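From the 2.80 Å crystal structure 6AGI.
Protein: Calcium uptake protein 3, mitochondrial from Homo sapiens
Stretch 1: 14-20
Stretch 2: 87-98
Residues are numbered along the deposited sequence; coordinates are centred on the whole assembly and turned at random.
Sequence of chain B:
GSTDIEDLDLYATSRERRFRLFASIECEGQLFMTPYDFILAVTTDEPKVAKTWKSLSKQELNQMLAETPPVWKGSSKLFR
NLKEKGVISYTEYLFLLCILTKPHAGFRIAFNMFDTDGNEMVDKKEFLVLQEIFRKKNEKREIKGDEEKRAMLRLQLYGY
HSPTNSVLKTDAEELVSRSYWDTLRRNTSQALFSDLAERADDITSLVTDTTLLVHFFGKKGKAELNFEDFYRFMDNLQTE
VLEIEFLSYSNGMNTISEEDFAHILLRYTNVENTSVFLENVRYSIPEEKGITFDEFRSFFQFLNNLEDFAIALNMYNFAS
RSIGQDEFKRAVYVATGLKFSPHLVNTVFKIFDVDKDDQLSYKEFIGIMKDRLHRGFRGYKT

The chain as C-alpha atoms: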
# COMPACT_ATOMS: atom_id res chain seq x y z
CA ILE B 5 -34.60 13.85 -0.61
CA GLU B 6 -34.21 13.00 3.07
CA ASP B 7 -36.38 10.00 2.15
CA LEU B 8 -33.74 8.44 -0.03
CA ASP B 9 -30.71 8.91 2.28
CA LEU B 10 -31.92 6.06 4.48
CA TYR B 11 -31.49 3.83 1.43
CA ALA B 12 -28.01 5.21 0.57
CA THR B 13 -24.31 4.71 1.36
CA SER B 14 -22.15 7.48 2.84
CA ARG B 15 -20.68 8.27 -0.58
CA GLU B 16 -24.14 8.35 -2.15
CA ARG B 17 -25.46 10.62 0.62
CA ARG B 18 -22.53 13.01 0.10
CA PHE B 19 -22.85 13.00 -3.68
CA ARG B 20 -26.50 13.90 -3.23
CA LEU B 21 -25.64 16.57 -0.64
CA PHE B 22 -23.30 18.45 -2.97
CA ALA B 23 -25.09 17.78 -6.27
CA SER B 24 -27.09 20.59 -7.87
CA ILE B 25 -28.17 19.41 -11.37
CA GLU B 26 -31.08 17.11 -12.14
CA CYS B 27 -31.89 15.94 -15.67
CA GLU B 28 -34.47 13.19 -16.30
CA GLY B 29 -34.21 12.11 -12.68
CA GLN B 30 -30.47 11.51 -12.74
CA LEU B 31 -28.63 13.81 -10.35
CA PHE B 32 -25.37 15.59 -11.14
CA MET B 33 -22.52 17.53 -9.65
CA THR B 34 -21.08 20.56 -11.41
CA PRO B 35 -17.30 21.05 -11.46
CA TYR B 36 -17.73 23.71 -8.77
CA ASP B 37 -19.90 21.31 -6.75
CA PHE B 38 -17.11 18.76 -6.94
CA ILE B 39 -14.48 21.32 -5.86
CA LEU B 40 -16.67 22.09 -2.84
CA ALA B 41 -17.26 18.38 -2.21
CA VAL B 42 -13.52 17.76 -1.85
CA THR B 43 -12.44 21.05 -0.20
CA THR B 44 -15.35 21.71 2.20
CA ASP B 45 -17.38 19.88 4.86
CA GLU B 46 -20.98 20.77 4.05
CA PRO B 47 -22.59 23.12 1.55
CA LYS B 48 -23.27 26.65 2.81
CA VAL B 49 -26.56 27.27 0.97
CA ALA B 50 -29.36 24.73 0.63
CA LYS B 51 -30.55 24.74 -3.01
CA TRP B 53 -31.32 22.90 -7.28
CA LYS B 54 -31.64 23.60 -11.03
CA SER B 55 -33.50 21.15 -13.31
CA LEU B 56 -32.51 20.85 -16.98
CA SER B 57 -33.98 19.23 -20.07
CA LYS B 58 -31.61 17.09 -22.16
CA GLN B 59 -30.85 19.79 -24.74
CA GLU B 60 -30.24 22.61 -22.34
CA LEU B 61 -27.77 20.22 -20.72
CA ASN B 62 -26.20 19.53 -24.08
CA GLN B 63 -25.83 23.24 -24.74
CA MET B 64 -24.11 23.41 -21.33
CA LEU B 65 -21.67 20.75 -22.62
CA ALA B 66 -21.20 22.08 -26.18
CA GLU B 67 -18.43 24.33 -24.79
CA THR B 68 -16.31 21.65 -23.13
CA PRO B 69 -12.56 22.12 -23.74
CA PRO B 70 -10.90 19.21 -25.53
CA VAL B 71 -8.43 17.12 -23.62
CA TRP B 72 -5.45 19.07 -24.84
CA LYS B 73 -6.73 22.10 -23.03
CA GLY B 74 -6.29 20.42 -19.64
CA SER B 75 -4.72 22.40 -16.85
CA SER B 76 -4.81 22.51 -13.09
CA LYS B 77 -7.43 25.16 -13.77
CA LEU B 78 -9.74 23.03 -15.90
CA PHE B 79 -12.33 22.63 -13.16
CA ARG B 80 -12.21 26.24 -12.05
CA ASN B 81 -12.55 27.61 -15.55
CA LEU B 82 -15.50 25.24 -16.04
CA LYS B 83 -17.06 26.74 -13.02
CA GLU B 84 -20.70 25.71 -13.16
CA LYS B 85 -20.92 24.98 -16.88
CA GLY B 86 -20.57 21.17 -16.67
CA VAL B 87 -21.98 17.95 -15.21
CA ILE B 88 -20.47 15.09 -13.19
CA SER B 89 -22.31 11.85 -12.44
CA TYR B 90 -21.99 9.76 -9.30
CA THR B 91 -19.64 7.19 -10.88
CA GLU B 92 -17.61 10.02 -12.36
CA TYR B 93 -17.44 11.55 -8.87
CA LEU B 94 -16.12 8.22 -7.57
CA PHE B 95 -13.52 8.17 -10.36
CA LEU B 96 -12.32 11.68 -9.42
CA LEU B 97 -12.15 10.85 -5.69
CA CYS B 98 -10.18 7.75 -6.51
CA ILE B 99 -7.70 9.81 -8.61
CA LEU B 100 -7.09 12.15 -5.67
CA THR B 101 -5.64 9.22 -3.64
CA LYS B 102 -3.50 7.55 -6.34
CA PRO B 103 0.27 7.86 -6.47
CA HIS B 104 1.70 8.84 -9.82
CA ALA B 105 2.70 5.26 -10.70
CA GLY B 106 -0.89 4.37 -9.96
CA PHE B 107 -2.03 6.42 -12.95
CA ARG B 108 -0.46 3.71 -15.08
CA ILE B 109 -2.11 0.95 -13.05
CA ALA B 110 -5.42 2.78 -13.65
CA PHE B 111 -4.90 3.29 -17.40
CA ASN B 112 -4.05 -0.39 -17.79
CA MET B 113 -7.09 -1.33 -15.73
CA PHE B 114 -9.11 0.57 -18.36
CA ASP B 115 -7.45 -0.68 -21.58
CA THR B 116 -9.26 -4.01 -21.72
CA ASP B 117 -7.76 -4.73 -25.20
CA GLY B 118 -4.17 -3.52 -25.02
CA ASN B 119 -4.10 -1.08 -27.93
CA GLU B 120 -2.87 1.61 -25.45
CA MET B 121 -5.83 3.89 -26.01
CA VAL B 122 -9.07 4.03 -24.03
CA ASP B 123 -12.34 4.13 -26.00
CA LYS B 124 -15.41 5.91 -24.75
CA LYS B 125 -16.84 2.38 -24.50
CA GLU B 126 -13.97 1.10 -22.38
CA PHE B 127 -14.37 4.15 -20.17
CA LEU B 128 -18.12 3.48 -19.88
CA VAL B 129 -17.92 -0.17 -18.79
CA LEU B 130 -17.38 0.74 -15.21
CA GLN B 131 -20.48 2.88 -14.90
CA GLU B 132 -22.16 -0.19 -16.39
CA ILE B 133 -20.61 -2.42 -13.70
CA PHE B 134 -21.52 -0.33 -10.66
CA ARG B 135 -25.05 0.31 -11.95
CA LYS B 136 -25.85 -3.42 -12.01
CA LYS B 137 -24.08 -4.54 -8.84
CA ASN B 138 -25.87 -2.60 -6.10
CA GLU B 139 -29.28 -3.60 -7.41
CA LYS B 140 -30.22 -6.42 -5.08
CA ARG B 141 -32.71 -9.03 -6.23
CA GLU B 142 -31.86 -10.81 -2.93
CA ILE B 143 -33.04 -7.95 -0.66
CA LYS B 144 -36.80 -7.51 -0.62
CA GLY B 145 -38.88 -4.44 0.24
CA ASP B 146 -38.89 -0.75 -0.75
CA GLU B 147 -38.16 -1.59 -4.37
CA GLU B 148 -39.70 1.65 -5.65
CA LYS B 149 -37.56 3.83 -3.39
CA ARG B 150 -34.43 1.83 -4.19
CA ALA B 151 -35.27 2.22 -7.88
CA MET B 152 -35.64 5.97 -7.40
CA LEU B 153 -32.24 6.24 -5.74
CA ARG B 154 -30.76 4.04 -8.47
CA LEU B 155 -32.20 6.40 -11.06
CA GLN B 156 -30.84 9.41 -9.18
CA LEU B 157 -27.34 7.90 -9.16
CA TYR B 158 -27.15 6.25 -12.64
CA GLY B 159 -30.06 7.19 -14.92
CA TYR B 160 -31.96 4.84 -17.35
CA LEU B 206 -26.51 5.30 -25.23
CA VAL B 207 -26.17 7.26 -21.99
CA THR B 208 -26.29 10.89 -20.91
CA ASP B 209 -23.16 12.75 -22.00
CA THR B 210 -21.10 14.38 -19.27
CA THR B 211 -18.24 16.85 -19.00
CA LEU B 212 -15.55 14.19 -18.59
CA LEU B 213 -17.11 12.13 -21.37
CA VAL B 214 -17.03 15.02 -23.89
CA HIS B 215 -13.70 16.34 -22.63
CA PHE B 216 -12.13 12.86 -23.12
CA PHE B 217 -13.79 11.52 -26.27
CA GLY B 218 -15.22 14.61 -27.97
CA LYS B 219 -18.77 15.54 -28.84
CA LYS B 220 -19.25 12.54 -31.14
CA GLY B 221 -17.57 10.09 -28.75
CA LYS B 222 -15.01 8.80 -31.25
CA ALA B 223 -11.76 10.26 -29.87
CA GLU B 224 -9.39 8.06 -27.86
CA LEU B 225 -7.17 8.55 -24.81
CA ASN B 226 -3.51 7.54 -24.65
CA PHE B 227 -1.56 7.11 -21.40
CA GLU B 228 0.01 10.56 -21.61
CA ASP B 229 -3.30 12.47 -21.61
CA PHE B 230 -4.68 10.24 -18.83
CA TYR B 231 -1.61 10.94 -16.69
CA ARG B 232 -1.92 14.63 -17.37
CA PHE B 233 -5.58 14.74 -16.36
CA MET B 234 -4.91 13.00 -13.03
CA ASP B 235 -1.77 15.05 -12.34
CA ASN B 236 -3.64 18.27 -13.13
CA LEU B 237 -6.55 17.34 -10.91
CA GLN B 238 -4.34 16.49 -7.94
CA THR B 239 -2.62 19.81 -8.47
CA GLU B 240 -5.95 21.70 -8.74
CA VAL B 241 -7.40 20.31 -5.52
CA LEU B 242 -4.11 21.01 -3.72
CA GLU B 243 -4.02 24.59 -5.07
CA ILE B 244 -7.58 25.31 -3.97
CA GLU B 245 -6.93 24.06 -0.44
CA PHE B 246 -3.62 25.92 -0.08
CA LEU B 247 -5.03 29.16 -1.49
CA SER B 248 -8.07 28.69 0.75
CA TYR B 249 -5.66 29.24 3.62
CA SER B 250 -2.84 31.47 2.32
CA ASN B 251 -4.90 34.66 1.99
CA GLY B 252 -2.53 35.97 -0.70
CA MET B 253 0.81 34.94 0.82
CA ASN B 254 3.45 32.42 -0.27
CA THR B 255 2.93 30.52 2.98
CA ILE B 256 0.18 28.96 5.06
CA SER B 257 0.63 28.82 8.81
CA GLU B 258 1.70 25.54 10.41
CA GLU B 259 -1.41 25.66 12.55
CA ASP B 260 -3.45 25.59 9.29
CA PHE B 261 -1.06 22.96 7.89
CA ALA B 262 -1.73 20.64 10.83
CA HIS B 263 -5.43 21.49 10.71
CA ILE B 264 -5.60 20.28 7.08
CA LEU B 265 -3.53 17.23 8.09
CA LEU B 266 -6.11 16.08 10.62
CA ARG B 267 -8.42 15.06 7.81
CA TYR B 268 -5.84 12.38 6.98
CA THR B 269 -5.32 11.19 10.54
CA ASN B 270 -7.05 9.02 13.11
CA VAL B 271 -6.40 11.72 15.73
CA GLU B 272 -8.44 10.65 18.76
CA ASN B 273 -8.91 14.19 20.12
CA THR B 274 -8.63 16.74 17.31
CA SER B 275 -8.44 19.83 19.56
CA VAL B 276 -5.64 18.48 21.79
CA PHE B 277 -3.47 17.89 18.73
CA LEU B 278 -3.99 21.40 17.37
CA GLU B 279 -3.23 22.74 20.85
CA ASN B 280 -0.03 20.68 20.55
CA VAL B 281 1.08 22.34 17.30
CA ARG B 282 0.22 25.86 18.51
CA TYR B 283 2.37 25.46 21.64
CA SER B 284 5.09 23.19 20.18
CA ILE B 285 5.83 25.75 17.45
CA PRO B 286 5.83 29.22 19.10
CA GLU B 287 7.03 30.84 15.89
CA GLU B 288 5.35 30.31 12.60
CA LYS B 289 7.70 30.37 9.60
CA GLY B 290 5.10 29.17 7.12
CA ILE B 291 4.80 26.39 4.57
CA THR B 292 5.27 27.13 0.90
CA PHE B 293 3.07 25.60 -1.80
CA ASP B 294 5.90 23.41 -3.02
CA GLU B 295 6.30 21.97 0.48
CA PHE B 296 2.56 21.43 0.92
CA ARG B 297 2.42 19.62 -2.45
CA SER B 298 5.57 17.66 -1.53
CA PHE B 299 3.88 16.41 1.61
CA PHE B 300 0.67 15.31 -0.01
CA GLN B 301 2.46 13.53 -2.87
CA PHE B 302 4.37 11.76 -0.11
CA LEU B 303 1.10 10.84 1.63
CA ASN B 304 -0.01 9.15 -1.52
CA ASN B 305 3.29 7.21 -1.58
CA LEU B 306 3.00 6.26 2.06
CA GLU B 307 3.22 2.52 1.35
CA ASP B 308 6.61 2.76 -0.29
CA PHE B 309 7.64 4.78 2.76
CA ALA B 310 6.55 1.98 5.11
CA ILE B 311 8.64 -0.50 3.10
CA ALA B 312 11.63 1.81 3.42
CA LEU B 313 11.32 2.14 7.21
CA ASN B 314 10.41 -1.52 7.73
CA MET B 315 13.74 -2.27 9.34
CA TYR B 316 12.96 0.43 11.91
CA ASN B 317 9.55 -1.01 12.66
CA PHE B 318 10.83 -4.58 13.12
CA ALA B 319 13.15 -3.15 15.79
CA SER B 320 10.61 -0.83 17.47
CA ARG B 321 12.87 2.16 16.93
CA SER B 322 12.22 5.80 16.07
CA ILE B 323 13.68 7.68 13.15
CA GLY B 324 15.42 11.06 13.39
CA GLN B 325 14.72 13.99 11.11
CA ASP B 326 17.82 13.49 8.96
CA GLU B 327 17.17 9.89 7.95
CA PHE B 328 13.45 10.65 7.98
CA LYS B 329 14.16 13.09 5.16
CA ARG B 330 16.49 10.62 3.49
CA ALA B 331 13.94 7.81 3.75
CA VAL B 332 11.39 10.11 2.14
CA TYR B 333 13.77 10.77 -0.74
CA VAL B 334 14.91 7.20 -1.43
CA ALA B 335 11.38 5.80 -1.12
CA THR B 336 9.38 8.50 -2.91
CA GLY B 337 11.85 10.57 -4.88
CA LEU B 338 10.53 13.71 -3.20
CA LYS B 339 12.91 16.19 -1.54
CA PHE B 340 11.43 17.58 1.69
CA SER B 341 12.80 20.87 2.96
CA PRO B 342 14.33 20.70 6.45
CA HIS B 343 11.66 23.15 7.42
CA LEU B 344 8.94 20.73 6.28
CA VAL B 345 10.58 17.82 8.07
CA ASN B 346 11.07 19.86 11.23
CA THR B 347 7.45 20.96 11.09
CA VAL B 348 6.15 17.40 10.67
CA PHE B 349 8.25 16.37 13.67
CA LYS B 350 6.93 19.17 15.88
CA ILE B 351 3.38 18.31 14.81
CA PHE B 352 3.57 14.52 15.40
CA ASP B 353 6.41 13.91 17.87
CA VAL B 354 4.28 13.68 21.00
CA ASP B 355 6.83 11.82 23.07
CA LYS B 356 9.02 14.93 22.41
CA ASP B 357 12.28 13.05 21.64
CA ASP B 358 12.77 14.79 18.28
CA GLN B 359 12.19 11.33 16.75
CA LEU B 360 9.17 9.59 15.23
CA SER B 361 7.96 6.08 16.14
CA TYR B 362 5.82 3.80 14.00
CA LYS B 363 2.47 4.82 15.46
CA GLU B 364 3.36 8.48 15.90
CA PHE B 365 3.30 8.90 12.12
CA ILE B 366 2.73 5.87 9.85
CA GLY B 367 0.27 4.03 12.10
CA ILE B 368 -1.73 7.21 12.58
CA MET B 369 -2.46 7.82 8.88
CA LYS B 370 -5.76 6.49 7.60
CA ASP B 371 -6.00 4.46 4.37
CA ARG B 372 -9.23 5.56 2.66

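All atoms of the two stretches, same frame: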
# COMPACT_ATOMS: atom_id res chain seq x y z
N SER B 14 -22.86 6.23 2.57
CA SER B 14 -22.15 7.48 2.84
C SER B 14 -21.81 8.23 1.56
O SER B 14 -22.17 9.40 1.40
CB SER B 14 -20.87 7.18 3.62
OG SER B 14 -21.16 6.68 4.94
N ARG B 15 -21.09 7.58 0.64
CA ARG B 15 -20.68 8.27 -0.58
C ARG B 15 -21.89 8.75 -1.37
O ARG B 15 -21.89 9.86 -1.92
CB ARG B 15 -19.82 7.37 -1.47
CG ARG B 15 -18.50 7.04 -0.86
CD ARG B 15 -17.39 7.97 -1.32
NE ARG B 15 -16.22 7.96 -0.44
CZ ARG B 15 -15.56 6.86 -0.04
NH1 ARG B 15 -15.96 5.64 -0.42
NH2 ARG B 15 -14.50 6.98 0.76
N GLU B 16 -22.94 7.93 -1.43
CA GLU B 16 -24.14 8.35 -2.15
C GLU B 16 -24.84 9.51 -1.44
O GLU B 16 -25.27 10.46 -2.11
CB GLU B 16 -25.08 7.15 -2.32
CG GLU B 16 -24.33 5.90 -2.76
CD GLU B 16 -25.13 4.60 -2.67
OE1 GLU B 16 -24.84 3.73 -3.53
OE2 GLU B 16 -26.01 4.43 -1.81
N ARG B 17 -24.89 9.49 -0.10
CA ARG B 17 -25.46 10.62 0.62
C ARG B 17 -24.69 11.91 0.35
O ARG B 17 -25.29 12.98 0.19
CB ARG B 17 -25.49 10.36 2.12
CG ARG B 17 -26.70 9.56 2.62
CD ARG B 17 -26.63 9.17 4.09
NE ARG B 17 -26.02 7.90 4.45
CZ ARG B 17 -25.06 7.76 5.36
NH1 ARG B 17 -24.58 8.83 5.98
NH2 ARG B 17 -24.60 6.54 5.67
N ARG B 18 -23.34 11.82 0.30
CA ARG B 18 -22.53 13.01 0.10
C ARG B 18 -22.63 13.52 -1.33
O ARG B 18 -22.70 14.74 -1.56
CB ARG B 18 -21.08 12.73 0.45
CG ARG B 18 -20.18 13.96 0.34
CD ARG B 18 -18.97 13.89 1.29
NE ARG B 18 -18.03 14.99 1.09
CZ ARG B 18 -17.95 16.04 1.91
NH1 ARG B 18 -18.76 16.10 2.96
NH2 ARG B 18 -17.08 17.04 1.69
N PHE B 19 -22.59 12.61 -2.31
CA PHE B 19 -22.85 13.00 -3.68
C PHE B 19 -24.14 13.79 -3.76
O PHE B 19 -24.18 14.90 -4.31
CB PHE B 19 -22.96 11.79 -4.59
CG PHE B 19 -23.23 12.16 -6.01
CD1 PHE B 19 -22.32 12.91 -6.72
CD2 PHE B 19 -24.46 11.87 -6.59
CE1 PHE B 19 -22.58 13.27 -8.04
CE2 PHE B 19 -24.74 12.23 -7.89
CZ PHE B 19 -23.79 12.94 -8.63
N ARG B 20 -25.21 13.23 -3.18
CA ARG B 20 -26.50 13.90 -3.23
C ARG B 20 -26.46 15.23 -2.49
O ARG B 20 -27.12 16.19 -2.90
CB ARG B 20 -27.57 13.00 -2.64
CG ARG B 20 -27.88 11.76 -3.47
CD ARG B 20 -28.86 10.89 -2.73
NE ARG B 20 -29.68 11.75 -1.89
CZ ARG B 20 -30.99 11.86 -1.98
NH1 ARG B 20 -31.64 11.18 -2.91
NH2 ARG B 20 -31.64 12.67 -1.16
N VAL B 87 -21.25 18.95 -16.00
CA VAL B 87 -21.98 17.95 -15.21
C VAL B 87 -21.10 16.74 -14.92
O VAL B 87 -20.38 16.25 -15.79
CB VAL B 87 -23.30 17.45 -15.87
CG1 VAL B 87 -24.34 18.54 -15.84
CG2 VAL B 87 -23.08 16.93 -17.29
N ILE B 88 -21.19 16.26 -13.68
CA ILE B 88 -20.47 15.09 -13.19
C ILE B 88 -21.46 14.13 -12.55
O ILE B 88 -22.29 14.55 -11.73
CB ILE B 88 -19.37 15.49 -12.18
CG1 ILE B 88 -18.42 16.50 -12.83
CG2 ILE B 88 -18.71 14.24 -11.63
CD1 ILE B 88 -17.40 17.07 -11.90
N SER B 89 -21.43 12.87 -12.99
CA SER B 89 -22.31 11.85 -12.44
C SER B 89 -21.69 11.27 -11.19
O SER B 89 -20.54 11.58 -10.84
CB SER B 89 -22.56 10.72 -13.44
OG SER B 89 -21.35 10.17 -13.95
N TYR B 90 -22.45 10.39 -10.53
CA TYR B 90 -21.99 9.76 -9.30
C TYR B 90 -20.75 8.88 -9.52
O TYR B 90 -19.77 8.94 -8.75
CB TYR B 90 -23.13 8.95 -8.69
CG TYR B 90 -22.67 8.12 -7.53
CD1 TYR B 90 -22.07 8.72 -6.43
CD2 TYR B 90 -22.86 6.73 -7.50
CE1 TYR B 90 -21.63 7.98 -5.36
CE2 TYR B 90 -22.43 5.98 -6.43
CZ TYR B 90 -21.81 6.61 -5.36
OH TYR B 90 -21.39 5.88 -4.27
N THR B 91 -20.81 8.00 -10.53
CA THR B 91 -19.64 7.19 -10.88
C THR B 91 -18.44 8.07 -11.18
O THR B 91 -17.31 7.77 -10.78
CB THR B 91 -19.96 6.29 -12.07
OG1 THR B 91 -21.24 5.68 -11.88
CG2 THR B 91 -18.86 5.23 -12.19
N GLU B 92 -18.67 9.13 -11.94
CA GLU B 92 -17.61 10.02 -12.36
C GLU B 92 -16.99 10.70 -11.13
O GLU B 92 -15.77 10.86 -11.03
CB GLU B 92 -18.26 10.99 -13.34
CG GLU B 92 -17.51 11.64 -14.42
CD GLU B 92 -18.45 11.91 -15.59
OE1 GLU B 92 -18.80 10.95 -16.33
OE2 GLU B 92 -18.93 13.06 -15.71
N TYR B 93 -17.85 11.10 -10.19
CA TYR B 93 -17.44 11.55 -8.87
C TYR B 93 -16.51 10.55 -8.20
O TYR B 93 -15.45 10.92 -7.68
CB TYR B 93 -18.70 11.74 -8.04
CG TYR B 93 -18.51 12.03 -6.58
CD1 TYR B 93 -17.59 12.98 -6.12
CD2 TYR B 93 -19.18 11.27 -5.63
CE1 TYR B 93 -17.44 13.22 -4.76
CE2 TYR B 93 -19.02 11.49 -4.30
CZ TYR B 93 -18.16 12.46 -3.86
OH TYR B 93 -18.06 12.62 -2.49
N LEU B 94 -16.94 9.28 -8.15
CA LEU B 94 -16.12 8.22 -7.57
C LEU B 94 -14.76 8.13 -8.25
O LEU B 94 -13.72 8.06 -7.59
CB LEU B 94 -16.87 6.89 -7.64
CG LEU B 94 -18.07 6.72 -6.70
CD1 LEU B 94 -18.45 5.25 -6.52
CD2 LEU B 94 -17.74 7.39 -5.33
N PHE B 95 -14.76 8.10 -9.59
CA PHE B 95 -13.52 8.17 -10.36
C PHE B 95 -12.61 9.30 -9.87
O PHE B 95 -11.44 9.07 -9.53
CB PHE B 95 -13.88 8.36 -11.84
CG PHE B 95 -12.70 8.42 -12.78
CD1 PHE B 95 -11.78 7.39 -12.84
CD2 PHE B 95 -12.53 9.51 -13.63
CE1 PHE B 95 -10.71 7.44 -13.74
CE2 PHE B 95 -11.47 9.58 -14.51
CZ PHE B 95 -10.56 8.54 -14.57
N LEU B 96 -13.14 10.54 -9.81
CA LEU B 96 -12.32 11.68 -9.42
C LEU B 96 -11.76 11.55 -8.00
O LEU B 96 -10.56 11.78 -7.77
CB LEU B 96 -13.15 12.95 -9.56
CG LEU B 96 -13.66 13.23 -10.97
CD1 LEU B 96 -14.69 14.37 -11.02
CD2 LEU B 96 -12.43 13.56 -11.82
N LEU B 97 -12.62 11.16 -7.04
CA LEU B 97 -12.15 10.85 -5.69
C LEU B 97 -11.03 9.84 -5.70
O LEU B 97 -10.07 9.95 -4.91
CB LEU B 97 -13.26 10.32 -4.80
CG LEU B 97 -14.33 11.29 -4.37
CD1 LEU B 97 -15.38 10.54 -3.58
CD2 LEU B 97 -13.60 12.33 -3.56
N CYS B 98 -11.20 8.78 -6.47
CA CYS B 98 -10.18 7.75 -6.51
C CYS B 98 -8.85 8.31 -7.02
O CYS B 98 -7.79 8.01 -6.45
CB CYS B 98 -10.70 6.61 -7.37
SG CYS B 98 -9.54 5.32 -7.76
O HOH W 1 -16.10 14.16 -1.16

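The two stretches meet as a pair of helices, 14-20 and 90-98, whose axes approach to 10.7 Å and whose N-to-C directions differ by 107°. The contact runs from Arg-15 to Phe-19 and from Ile-88 to Leu-97, and buries 411 Å² summed over both sides. The CA atoms of Phe-19 and Tyr-90 lie 6.5 Å apart, while those of Arg-15 and Leu-94 are 8.3 Å apart, so the backbones are closer near the start of the second helix. No direct hydrogen bond joins the stretches; packing and one water account for the contact.

Ser-14 takes no part through its side chain, but its carbonyl O accepts from Arg-18 N at 2.9 Å, the first of the i to i+4 bonds of this helix.

Arg-15 directs its CA-to-CB bond toward the second helix. Its CB is 3.5 Å from Tyr-90 OH; its CD methylene lies 4.1 Å from Leu-94 CD2 and 4.0 Å from Leu-97 CD1, and the same Leu-97 methyl lies oblique to the guanidinium. The two leucines are one turn apart or nearly so. The carbonyl is also involved: Arg-15 O sits 4.1 Å from Tyr-93 CE2, at the edge of that ring and near its plane. This oxygen already accepts from Phe-19 N at 2.9 Å.

One residue on, the CA-to-CB bond of Glu-16 points sideways, yet its CG comes to 3.3 Å from Tyr-90 OH. Because the near atom is a methylene carbon, this is van der Waals contact; the carboxylate is engaged just beyond the stretch. Arg-17 makes no contact with the second stretch.

Arg-18 returns to the contact, its CA-to-CB bond pointing toward the second helix and its chi1, chi2 and chi3 all t. Its CG is 3.8 Å from Tyr-93 OH, and the hydroxyl lies at the edge of the guanidinium, near its plane. A water links the two polar groups: it accepts from Arg-18 NE at 3.1 Å and is hydrogen-bonded to Tyr-93 OH at 2.8 Å, thus bridging a pair that makes no direct bond.

Phe-19 has the largest covered area of any residue here, 103 Å². Its t rotamer sends the ring to the start of the second helix, where Phe-19 CZ is 3.5 Å from Tyr-90 N and 3.8 Å from Ile-88 O, the latter near the ring plane. Tyr-90 CA stands 3.8 Å from the centroid of the Phe-19 ring and only 13° off its normal, a CH-pi contact over the face. The aromatic pairings are oblique: the Phe-19 and Tyr-90 planes meet at 53°, those of Phe-19 and Tyr-93 at 31°. Side-chain contacts of 3.7 Å, Phe-19 CG to Tyr-90 CD1 and Phe-19 CD1 to Tyr-93 CD2, show close apolar packing.

Arg-20 is out of reach.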